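PDB 3EGC: putative ribose operon repressor from Burkholderia thailandensis, which probably binds operator DNA and represses transcription, with a periplasmic-binding-protein-like domain that in LacI relatives senses a small effector such as a sugar. Local coordinates for residues G12-D17 with D66-A71. Sequence-based numbering, arbitrary orientation.
Sequences GLIVSD and DGLILA
Strands 10-15 and 67-70 are parallel neighbours in the Rossmann-like N-terminal subdomain of this LacI-type, periplasmic-binding-protein fold, and four backbone hydrogen bonds join Gly12 and Ile14 to Gly67, Ile69 and Ala71, the last just beyond the strand end. Strand 40-45 flanks strand 10-15 on its other edge, so strand 10-15 lies inside the sheet. Gly12 N donates to Gly67 O at 3.0 Å, and Gly12 O accepts from Ile69 N at 2.9 Å. Two residues on, Ile14 N donates to the O of the same Ile69 in a nearly straight bond (171°). Ile14 O then accepts from Ala71 N at 2.8 Å. On one face, under helix 50-62, Ile14 touches two leucines of the neighbouring strand. Its CD1 lies 4.1 Å from Leu68 CD1, while its CG2 meets Leu70 CD1 at 3.6 Å. Leu70 has CG anti to the backbone N (chi1 170°), which helps bring CD1 against the Ile14 branch. Leu68 CD2 rests 3.7 Å from Gly12 CA, over the bare glycine backbone. The opposite face holds Leu13 and Ile69, packed on helices 21-36 and 241-257 respectively. There Leu13 CD1 touches Ile69 CG2 at 3.8 Å and lies 3.7 Å from Ile69 O.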
# COMPACT_ATOMS: atom_id res chain seq x y z
N GLY A 12 -2.27 -20.50 2.73
CA GLY A 12 -1.07 -19.81 2.26
C GLY A 12 -1.48 -18.66 1.36
O GLY A 12 -2.30 -18.88 0.47
N LEU A 13 -1.01 -17.44 1.62
CA LEU A 13 -1.27 -16.31 0.73
C LEU A 13 0.05 -15.89 0.11
O LEU A 13 1.03 -15.60 0.82
CB LEU A 13 -1.90 -15.12 1.44
CG LEU A 13 -1.98 -13.81 0.66
CD1 LEU A 13 -2.83 -13.93 -0.64
CD2 LEU A 13 -2.50 -12.64 1.51
N ILE A 14 0.12 -15.99 -1.19
CA ILE A 14 1.35 -15.70 -1.89
C ILE A 14 1.03 -14.58 -2.83
O ILE A 14 0.17 -14.69 -3.64
CB ILE A 14 1.90 -16.93 -2.67
CG1 ILE A 14 2.30 -18.03 -1.67
CG2 ILE A 14 3.09 -16.51 -3.61
CD1 ILE A 14 2.75 -19.40 -2.30
N VAL A 15 1.74 -13.48 -2.70
CA VAL A 15 1.41 -12.29 -3.40
C VAL A 15 2.61 -11.83 -4.23
O VAL A 15 3.73 -11.82 -3.74
CB VAL A 15 0.95 -11.25 -2.35
CG1 VAL A 15 1.36 -9.85 -2.68
CG2 VAL A 15 -0.57 -11.39 -2.11
N SER A 16 2.38 -11.36 -5.46
CA SER A 16 3.45 -10.92 -6.31
C SER A 16 4.11 -9.57 -5.89
O SER A 16 5.33 -9.34 -6.19
CB SER A 16 2.96 -10.84 -7.72
OG SER A 16 1.70 -10.17 -7.79
N ASP A 17 3.36 -8.70 -5.20
CA ASP A 17 3.97 -7.49 -4.69
C ASP A 17 3.23 -6.80 -3.53
O ASP A 17 2.44 -5.90 -3.77
CB ASP A 17 4.23 -6.50 -5.84
CG ASP A 17 4.97 -5.29 -5.39
OD1 ASP A 17 5.39 -5.23 -4.19
OD2 ASP A 17 5.12 -4.36 -6.20
N ASP A 66 -3.89 -25.66 4.19
CA ASP A 66 -5.06 -26.33 3.64
C ASP A 66 -5.26 -26.00 2.16
O ASP A 66 -5.92 -26.70 1.43
CB ASP A 66 -6.28 -25.94 4.46
CG ASP A 66 -6.27 -26.54 5.87
OD1 ASP A 66 -6.90 -26.01 6.78
OD2 ASP A 66 -5.67 -27.59 6.03
N GLY A 67 -4.66 -24.89 1.73
CA GLY A 67 -4.87 -24.40 0.38
C GLY A 67 -4.07 -23.14 0.17
O GLY A 67 -3.41 -22.68 1.08
N LEU A 68 -4.11 -22.60 -1.04
CA LEU A 68 -3.36 -21.38 -1.42
C LEU A 68 -4.22 -20.38 -2.17
O LEU A 68 -4.92 -20.72 -3.13
CB LEU A 68 -2.15 -21.68 -2.35
CG LEU A 68 -0.97 -22.54 -1.92
CD1 LEU A 68 0.17 -22.58 -2.97
CD2 LEU A 68 -0.42 -22.07 -0.56
N ILE A 69 -4.09 -19.13 -1.76
CA ILE A 69 -4.45 -18.04 -2.58
C ILE A 69 -3.19 -17.46 -3.22
O ILE A 69 -2.26 -17.08 -2.54
CB ILE A 69 -5.16 -16.94 -1.80
CG1 ILE A 69 -6.43 -17.50 -1.16
CG2 ILE A 69 -5.38 -15.72 -2.74
CD1 ILE A 69 -7.24 -16.45 -0.44
N LEU A 70 -3.21 -17.32 -4.54
CA LEU A 70 -1.99 -16.99 -5.25
C LEU A 70 -2.20 -15.79 -6.18
O LEU A 70 -3.00 -15.84 -7.10
CB LEU A 70 -1.50 -18.24 -6.04
CG LEU A 70 -0.37 -17.98 -7.02
CD1 LEU A 70 0.89 -17.42 -6.32
CD2 LEU A 70 0.04 -19.22 -7.92
N ALA A 71 -1.52 -14.70 -5.93
CA ALA A 71 -1.41 -13.64 -6.94
C ALA A 71 -0.17 -13.93 -7.80
O ALA A 71 0.97 -13.64 -7.41
CB ALA A 71 -1.28 -12.27 -6.28